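PDB 3ISL: (S)-ureidoglycine--glyoxylate transaminase from Bacillus subtilis, which catalyses the PLP-dependent transamination between (S)-ureidoglycine and glyoxylate, giving oxalurate (N-carbamoyl-2-oxoglycine) and glycine in purine catabolism. Local coordinates for residues A[78-83]-A[242-247]; A[209-214]-A[249-254]. One frame throughout, in Å; residues are numbered along the deposited sequence.

Contact 1: A[78-83]-A[242-247]; sequences VLASVI and RPITSN
In the large domain of this fold-type I aminotransferase, A80 and S81 on the last turn of helix 71-82 meet I244 of the loop that leads to helix 251-257. The start of the same helix carries S71 and R72 of the cofactor pocket. The contact is at its other end, away from that site. I244 does nearly all the touching. Its two branches lie over the junction between A80 and S81. CG2 lies anti to the backbone N of I244 and is on the A80 side, with CB of A80 3.9 Å from CG2 of I244. The other branch runs over S81. CG1 of I244 lies 3.3 Å from CA of S81, and CD1 of I244 is 3.5 Å from CB of S81; both are close for carbon pairs. S81 turns its hydroxyl back to its own helix, and OG of S81 donates to O of V78 at 2.8 Å. A chi1 of 71° places this OG between the backbone N and the carbonyl carbon, within reach of V78. Cutting I244 back to an alanine removes both branches and would probably open a gap over CA and CB of S81. The loop is also held from outside: O of I244 accepts a hydrogen bond from R107 of the second subunit, and S246 OG bonds to E76 of that subunit. R222 of the same chain bonds to O of I83 and O of R242, tying both segments. A water bridges the segments, donating to O of A80 at 2.9 Å and accepting from N of T245 at 3.2 Å.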
ATOM      1  N   VAL A  78      -4.022  -5.870  12.153  1.00 26.86           N
ATOM      2  CA  VAL A  78      -3.907  -6.240  13.553  1.00 25.51           C
ATOM      3  C   VAL A  78      -5.286  -6.728  14.038  1.00 26.24           C
ATOM      4  O   VAL A  78      -5.391  -7.847  14.540  1.00 26.19           O
ATOM      5  CB  VAL A  78      -3.346  -5.122  14.439  1.00 25.58           C
ATOM      6  CG1 VAL A  78      -3.427  -5.538  15.935  1.00 25.85           C
ATOM      7  CG2 VAL A  78      -1.868  -4.781  14.061  1.00 22.31           C
ATOM      8  N   LEU A  79      -6.352  -5.940  13.861  1.00 26.06           N
ATOM      9  CA  LEU A  79      -7.648  -6.357  14.432  1.00 25.45           C
ATOM     10  C   LEU A  79      -8.192  -7.657  13.793  1.00 26.65           C
ATOM     11  O   LEU A  79      -8.750  -8.506  14.497  1.00 27.49           O
ATOM     12  CB  LEU A  79      -8.659  -5.234  14.328  1.00 25.36           C
ATOM     13  CG  LEU A  79      -8.358  -4.026  15.225  1.00 25.80           C
ATOM     14  CD1 LEU A  79      -9.252  -2.920  14.837  1.00 25.72           C
ATOM     15  CD2 LEU A  79      -8.564  -4.449  16.701  1.00 26.84           C
ATOM     16  N   ALA A  80      -8.039  -7.805  12.491  1.00 26.32           N
ATOM     17  CA  ALA A  80      -8.386  -9.046  11.785  1.00 27.85           C
ATOM     18  C   ALA A  80      -7.685 -10.267  12.398  1.00 28.17           C
ATOM     19  O   ALA A  80      -8.274 -11.340  12.519  1.00 27.95           O
ATOM     20  CB  ALA A  80      -8.031  -8.944  10.277  1.00 27.43           C
ATOM     21  N   SER A  81      -6.436 -10.102  12.787  1.00 27.44           N
ATOM     22  CA  SER A  81      -5.644 -11.271  13.143  1.00 28.04           C
ATOM     23  C   SER A  81      -5.964 -11.722  14.580  1.00 28.05           C
ATOM     24  O   SER A  81      -5.754 -12.850  14.924  1.00 27.78           O
ATOM     25  CB  SER A  81      -4.159 -10.971  12.950  1.00 28.78           C
ATOM     26  OG  SER A  81      -3.730 -10.047  13.961  1.00 36.08           O
ATOM     27  N   VAL A  82      -6.571 -10.839  15.363  1.00 26.86           N
ATOM     28  CA  VAL A  82      -6.790 -11.063  16.778  1.00 28.83           C
ATOM     29  C   VAL A  82      -8.297 -11.234  17.160  1.00 28.77           C
ATOM     30  O   VAL A  82      -8.611 -11.566  18.286  1.00 29.02           O
ATOM     31  CB  VAL A  82      -6.026  -9.919  17.488  1.00 29.68           C
ATOM     32  CG1 VAL A  82      -6.872  -8.980  18.201  1.00 29.90           C
ATOM     33  CG2 VAL A  82      -4.706 -10.413  18.114  1.00 28.52           C
ATOM     34  N   ILE A  83      -9.207 -11.093  16.181  1.00 27.77           N
ATOM     35  CA  ILE A  83     -10.643 -11.156  16.399  1.00 26.88           C
ATOM     36  C   ILE A  83     -11.258 -12.334  15.738  1.00 27.71           C
ATOM     37  O   ILE A  83     -11.132 -12.483  14.526  1.00 27.35           O
ATOM     38  CB  ILE A  83     -11.372  -9.905  15.906  1.00 25.72           C
ATOM     39  CG1 ILE A  83     -11.017  -8.735  16.835  1.00 25.05           C
ATOM     40  CG2 ILE A  83     -12.916 -10.141  15.954  1.00 24.75           C
ATOM     41  CD1 ILE A  83     -11.523  -7.398  16.366  1.00 23.19           C
ATOM     42  N   ARG A 242      -9.462 -21.371  13.146  1.00 51.99           N
ATOM     43  CA  ARG A 242     -10.091 -20.446  12.204  1.00 51.49           C
ATOM     44  C   ARG A 242      -9.053 -19.451  11.701  1.00 50.62           C
ATOM     45  O   ARG A 242      -8.518 -18.663  12.511  1.00 50.14           O
ATOM     46  CB  ARG A 242     -11.223 -19.684  12.907  1.00 52.24           C
ATOM     47  CG  ARG A 242     -12.263 -18.983  12.011  1.00 53.01           C
ATOM     48  CD  ARG A 242     -13.465 -18.515  12.876  1.00 54.18           C
ATOM     49  NE  ARG A 242     -13.345 -18.996  14.263  1.00 56.01           N
ATOM     50  CZ  ARG A 242     -14.303 -18.972  15.202  1.00 56.68           C
ATOM     51  NH1 ARG A 242     -15.523 -18.500  14.950  1.00 56.92           N
ATOM     52  NH2 ARG A 242     -14.038 -19.440  16.416  1.00 56.19           N
ATOM     53  N   PRO A 243      -8.753 -19.492  10.374  1.00 49.52           N
ATOM     54  CA  PRO A 243      -7.817 -18.526   9.790  1.00 48.52           C
ATOM     55  C   PRO A 243      -8.358 -17.088   9.837  1.00 47.41           C
ATOM     56  O   PRO A 243      -9.573 -16.871   9.869  1.00 46.89           O
ATOM     57  CB  PRO A 243      -7.680 -18.990   8.328  1.00 48.78           C
ATOM     58  CG  PRO A 243      -8.952 -19.747   8.023  1.00 49.58           C
ATOM     59  CD  PRO A 243      -9.317 -20.410   9.354  1.00 49.74           C
ATOM     60  N   ILE A 244      -7.434 -16.127   9.864  1.00 46.24           N
ATOM     61  CA  ILE A 244      -7.720 -14.699   9.663  1.00 44.92           C
ATOM     62  C   ILE A 244      -8.363 -14.515   8.253  1.00 44.93           C
ATOM     63  O   ILE A 244      -7.833 -15.058   7.240  1.00 44.97           O
ATOM     64  CB  ILE A 244      -6.411 -13.897   9.834  1.00 44.55           C
ATOM     65  CG1 ILE A 244      -5.920 -14.032  11.287  1.00 45.64           C
ATOM     66  CG2 ILE A 244      -6.555 -12.464   9.360  1.00 42.11           C
ATOM     67  CD1 ILE A 244      -4.398 -14.119  11.446  1.00 47.55           C
ATOM     68  N   THR A 245      -9.495 -13.788   8.205  1.00 43.63           N
ATOM     69  CA  THR A 245     -10.333 -13.622   6.982  1.00 43.15           C
ATOM     70  C   THR A 245      -9.586 -12.963   5.788  1.00 43.12           C
ATOM     71  O   THR A 245      -9.642 -13.447   4.637  1.00 43.27           O
ATOM     72  CB  THR A 245     -11.673 -12.886   7.331  1.00 43.46           C
ATOM     73  OG1 THR A 245     -12.330 -13.595   8.392  1.00 42.18           O
ATOM     74  CG2 THR A 245     -12.633 -12.740   6.112  1.00 42.10           C
ATOM     75  N   SER A 246      -8.853 -11.887   6.071  1.00 42.44           N
ATOM     76  CA  SER A 246      -7.974 -11.304   5.058  1.00 42.14           C
ATOM     77  C   SER A 246      -6.667 -12.125   4.894  1.00 42.11           C
ATOM     78  O   SER A 246      -5.883 -12.271   5.849  1.00 42.23           O
ATOM     79  CB  SER A 246      -7.670  -9.837   5.405  1.00 42.14           C
ATOM     80  OG  SER A 246      -6.837  -9.242   4.432  1.00 39.07           O
ATOM     81  N   ASN A 247      -6.465 -12.689   3.703  1.00 41.20           N
ATOM     82  CA  ASN A 247      -5.159 -13.242   3.355  1.00 40.62           C
ATOM     83  C   ASN A 247      -4.039 -12.174   3.394  1.00 40.19           C
ATOM     84  O   ASN A 247      -2.954 -12.412   3.958  1.00 38.52           O
ATOM     85  CB  ASN A 247      -5.197 -13.918   1.965  1.00 40.44           C
ATOM     86  CG  ASN A 247      -3.798 -14.345   1.492  1.00 41.20           C
ATOM     87  OD1 ASN A 247      -3.300 -15.416   1.871  1.00 41.09           O
ATOM     88  ND2 ASN A 247      -3.148 -13.492   0.685  1.00 39.37           N
TER
HETATM   89  O   HOH W   1     -10.322 -12.895  11.131  1.00 30.42           O

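Contact 2: A[209-214]-A[249-254]; sequences ITYNER and FDLSQL
L251, in the first turn of helix 251-257, reaches toward I209 and Y211 on strand 206-211. CB of L251 passes 4.1 Å from OH of Y211. With chi1 at -60°, CG lies anti to the carbonyl carbon, and the two methyls are carried to the strand. CD1 of L251 comes obliquely to the Y211 ring, 3.9 Å from CE2 of Y211. CD2 of L251 meets I209 CD1 tip to tip at 3.7 Å. The tyrosine and leucine side chains run alongside each other, pointing opposite ways. The phenol OH therefore ends beside the base of L251, where it hydrogen-bonds to E255 and to OH of Y65. D250 is the N-cap of the helix. OD2 of D250 accepts a weak bond from N of S252 at 3.1 Å. OD1 of D250 receives NE2 of Q253 at 2.8 Å, from above the carboxylate plane, and also forms a salt bridge with R107 of the second subunit. Helix 251-257 thus sets L251 against strand 206-211, which runs antiparallel to both its neighbours, a mark of the seven-stranded mixed sheet of fold-type I PLP enzymes.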
ATOM      1  N   ILE A 209       3.845  -1.441  12.381  1.00 25.80           N
ATOM      2  CA  ILE A 209       3.117  -2.065  13.488  1.00 25.94           C
ATOM      3  C   ILE A 209       4.097  -2.662  14.424  1.00 24.70           C
ATOM      4  O   ILE A 209       5.199  -2.998  14.018  1.00 25.66           O
ATOM      5  CB  ILE A 209       2.092  -3.155  13.043  1.00 25.17           C
ATOM      6  CG1 ILE A 209       2.787  -4.337  12.391  1.00 26.08           C
ATOM      7  CG2 ILE A 209       1.059  -2.585  12.085  1.00 27.33           C
ATOM      8  CD1 ILE A 209       1.797  -5.523  12.010  1.00 28.15           C
ATOM      9  N   THR A 210       3.691  -2.808  15.674  1.00 24.65           N
ATOM     10  CA  THR A 210       4.434  -3.586  16.599  1.00 23.67           C
ATOM     11  C   THR A 210       3.474  -4.324  17.527  1.00 25.10           C
ATOM     12  O   THR A 210       2.373  -3.826  17.869  1.00 24.80           O
ATOM     13  CB  THR A 210       5.462  -2.702  17.428  1.00 25.22           C
ATOM     14  OG1 THR A 210       6.372  -3.534  18.144  1.00 21.73           O
ATOM     15  CG2 THR A 210       4.788  -1.752  18.368  1.00 20.03           C
ATOM     16  N   TYR A 211       3.929  -5.476  18.002  1.00 25.17           N
ATOM     17  CA  TYR A 211       3.179  -6.221  18.992  1.00 26.31           C
ATOM     18  C   TYR A 211       4.057  -7.235  19.734  1.00 26.79           C
ATOM     19  O   TYR A 211       5.144  -7.550  19.274  1.00 26.84           O
ATOM     20  CB  TYR A 211       1.976  -6.888  18.345  1.00 24.24           C
ATOM     21  CG  TYR A 211       2.319  -7.839  17.229  1.00 27.49           C
ATOM     22  CD1 TYR A 211       2.669  -9.184  17.481  1.00 28.94           C
ATOM     23  CD2 TYR A 211       2.264  -7.414  15.908  1.00 24.59           C
ATOM     24  CE1 TYR A 211       2.934 -10.079  16.403  1.00 25.52           C
ATOM     25  CE2 TYR A 211       2.533  -8.278  14.863  1.00 27.24           C
ATOM     26  CZ  TYR A 211       2.887  -9.581  15.112  1.00 27.47           C
ATOM     27  OH  TYR A 211       3.138 -10.364  14.038  1.00 25.41           O
ATOM     28  N   ASN A 212       3.569  -7.681  20.899  1.00 28.07           N
ATOM     29  CA  ASN A 212       4.289  -8.563  21.853  1.00 28.41           C
ATOM     30  C   ASN A 212       3.894 -10.014  21.700  1.00 29.14           C
ATOM     31  O   ASN A 212       3.165 -10.371  20.769  1.00 29.60           O
ATOM     32  CB  ASN A 212       4.115  -8.084  23.337  1.00 27.48           C
ATOM     33  CG  ASN A 212       2.635  -8.068  23.828  1.00 26.52           C
ATOM     34  OD1 ASN A 212       1.737  -8.607  23.194  1.00 26.78           O
ATOM     35  ND2 ASN A 212       2.408  -7.448  24.970  1.00 25.18           N
ATOM     36  N   GLU A 213       4.397 -10.858  22.608  1.00 31.76           N
ATOM     37  CA  GLU A 213       4.215 -12.321  22.615  1.00 31.13           C
ATOM     38  C   GLU A 213       2.761 -12.681  22.984  1.00 30.87           C
ATOM     39  O   GLU A 213       2.206 -13.637  22.436  1.00 30.75           O
ATOM     40  CB  GLU A 213       5.260 -12.967  23.551  1.00 32.42           C
ATOM     41  CG  GLU A 213       4.813 -14.274  24.251  1.00 39.37           C
ATOM     42  CD  GLU A 213       5.941 -15.068  25.061  1.00 48.17           C
ATOM     43  OE1 GLU A 213       6.085 -16.296  24.815  1.00 47.03           O
ATOM     44  OE2 GLU A 213       6.653 -14.478  25.934  1.00 49.07           O
ATOM     45  N   ARG A 214       2.122 -11.874  23.849  1.00 30.59           N
ATOM     46  CA  ARG A 214       0.655 -12.017  24.076  1.00 30.22           C
ATOM     47  C   ARG A 214      -0.120 -11.963  22.761  1.00 28.07           C
ATOM     48  O   ARG A 214      -0.927 -12.851  22.480  1.00 26.34           O
ATOM     49  CB  ARG A 214       0.096 -10.973  25.059  1.00 29.22           C
ATOM     50  CG  ARG A 214       0.713 -11.041  26.460  1.00 31.06           C
ATOM     51  CD  ARG A 214      -0.356 -10.884  27.573  1.00 34.97           C
ATOM     52  NE  ARG A 214      -0.843  -9.544  27.525  1.00 34.33           N
ATOM     53  CZ  ARG A 214      -2.089  -9.149  27.668  1.00 30.70           C
ATOM     54  NH1 ARG A 214      -3.048  -9.976  27.982  1.00 27.15           N
ATOM     55  NH2 ARG A 214      -2.339  -7.855  27.535  1.00 32.35           N
ATOM     56  N   PHE A 249      -3.965  -9.229   4.969  1.00 39.66           N
ATOM     57  CA  PHE A 249      -3.745  -8.773   6.370  1.00 39.56           C
ATOM     58  C   PHE A 249      -3.451  -9.901   7.393  1.00 39.54           C
ATOM     59  O   PHE A 249      -3.588  -9.698   8.604  1.00 39.54           O
ATOM     60  CB  PHE A 249      -4.929  -7.880   6.827  1.00 40.39           C
ATOM     61  CG  PHE A 249      -5.139  -6.633   5.969  1.00 40.01           C
ATOM     62  CD1 PHE A 249      -4.043  -5.875   5.508  1.00 39.73           C
ATOM     63  CD2 PHE A 249      -6.426  -6.233   5.621  1.00 41.80           C
ATOM     64  CE1 PHE A 249      -4.231  -4.733   4.706  1.00 39.97           C
ATOM     65  CE2 PHE A 249      -6.636  -5.086   4.822  1.00 41.92           C
ATOM     66  CZ  PHE A 249      -5.531  -4.353   4.350  1.00 41.22           C
ATOM     67  N   ASP A 250      -3.055 -11.094   6.903  1.00 39.73           N
ATOM     68  CA  ASP A 250      -2.771 -12.257   7.777  1.00 39.31           C
ATOM     69  C   ASP A 250      -1.369 -12.112   8.458  1.00 39.59           C
ATOM     70  O   ASP A 250      -0.337 -12.490   7.864  1.00 39.53           O
ATOM     71  CB  ASP A 250      -2.898 -13.580   6.980  1.00 38.98           C
ATOM     72  CG  ASP A 250      -2.790 -14.863   7.883  1.00 40.41           C
ATOM     73  OD1 ASP A 250      -3.148 -15.980   7.379  1.00 32.95           O
ATOM     74  OD2 ASP A 250      -2.373 -14.742   9.088  1.00 36.22           O
ATOM     75  N   LEU A 251      -1.329 -11.544   9.671  1.00 38.58           N
ATOM     76  CA  LEU A 251      -0.033 -11.271  10.360  1.00 39.35           C
ATOM     77  C   LEU A 251       0.810 -12.531  10.592  1.00 39.12           C
ATOM     78  O   LEU A 251       2.017 -12.457  10.757  1.00 38.81           O
ATOM     79  CB  LEU A 251      -0.237 -10.511  11.702  1.00 37.85           C
ATOM     80  CG  LEU A 251      -0.920  -9.149  11.610  1.00 38.43           C
ATOM     81  CD1 LEU A 251      -0.895  -8.456  12.951  1.00 37.34           C
ATOM     82  CD2 LEU A 251      -0.323  -8.213  10.526  1.00 40.04           C
ATOM     83  N   SER A 252       0.134 -13.681  10.647  1.00 40.12           N
ATOM     84  CA  SER A 252       0.763 -15.004  10.809  1.00 41.33           C
ATOM     85  C   SER A 252       1.617 -15.397   9.596  1.00 42.23           C
ATOM     86  O   SER A 252       2.622 -16.096   9.750  1.00 43.14           O
ATOM     87  CB  SER A 252      -0.294 -16.092  10.976  1.00 40.73           C
ATOM     88  OG  SER A 252       0.355 -17.272  11.322  1.00 42.49           O
ATOM     89  N   GLN A 253       1.162 -14.992   8.407  1.00 42.23           N
ATOM     90  CA  GLN A 253       1.940 -15.120   7.187  1.00 43.47           C
ATOM     91  C   GLN A 253       2.916 -13.966   7.090  1.00 43.85           C
ATOM     92  O   GLN A 253       4.060 -14.180   6.665  1.00 44.69           O
ATOM     93  CB  GLN A 253       1.041 -15.145   5.952  1.00 43.07           C
ATOM     94  CG  GLN A 253       0.024 -16.294   5.992  1.00 42.49           C
ATOM     95  CD  GLN A 253      -0.749 -16.393   4.714  1.00 43.06           C
ATOM     96  OE1 GLN A 253      -0.216 -16.850   3.691  1.00 45.30           O
ATOM     97  NE2 GLN A 253      -2.031 -16.006   4.758  1.00 40.16           N
ATOM     98  N   LEU A 254       2.483 -12.759   7.485  1.00 43.66           N
ATOM     99  CA  LEU A 254       3.384 -11.584   7.480  1.00 43.19           C
ATOM    100  C   LEU A 254       4.596 -11.729   8.440  1.00 43.58           C
ATOM    101  O   LEU A 254       5.684 -11.178   8.161  1.00 43.87           O
ATOM    102  CB  LEU A 254       2.614 -10.285   7.691  1.00 42.77           C
ATOM    103  CG  LEU A 254       1.965  -9.950   6.344  1.00 43.85           C
ATOM    104  CD1 LEU A 254       0.795  -9.004   6.461  1.00 42.95           C
ATOM    105  CD2 LEU A 254       3.042  -9.410   5.383  1.00 41.81           C
TER

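The centres of contacts 1 and 2 lie about 10 Å apart, and their segments alternate along the chain: 78-83, 209-214, 242-247, 249-254. Residues 223-240, between the second and third, are not modelled. Helix 71-82, strand 206-211 of the central sheet and the start of helix 251-257 come together here. L251 joins the two contacts, since CD1 of L251 also packs on OG of S81 at 3.4 Å. N247 OD1 and Q253 NE2, 3.2 Å apart, make a probable hydrogen bond between them. Both contacts touch the second subunit, and R107 of that subunit reaches both, by a hydrogen bond in contact 1 and a salt bridge in contact 2. The region therefore connects the sheet of the large domain to the homodimer interface.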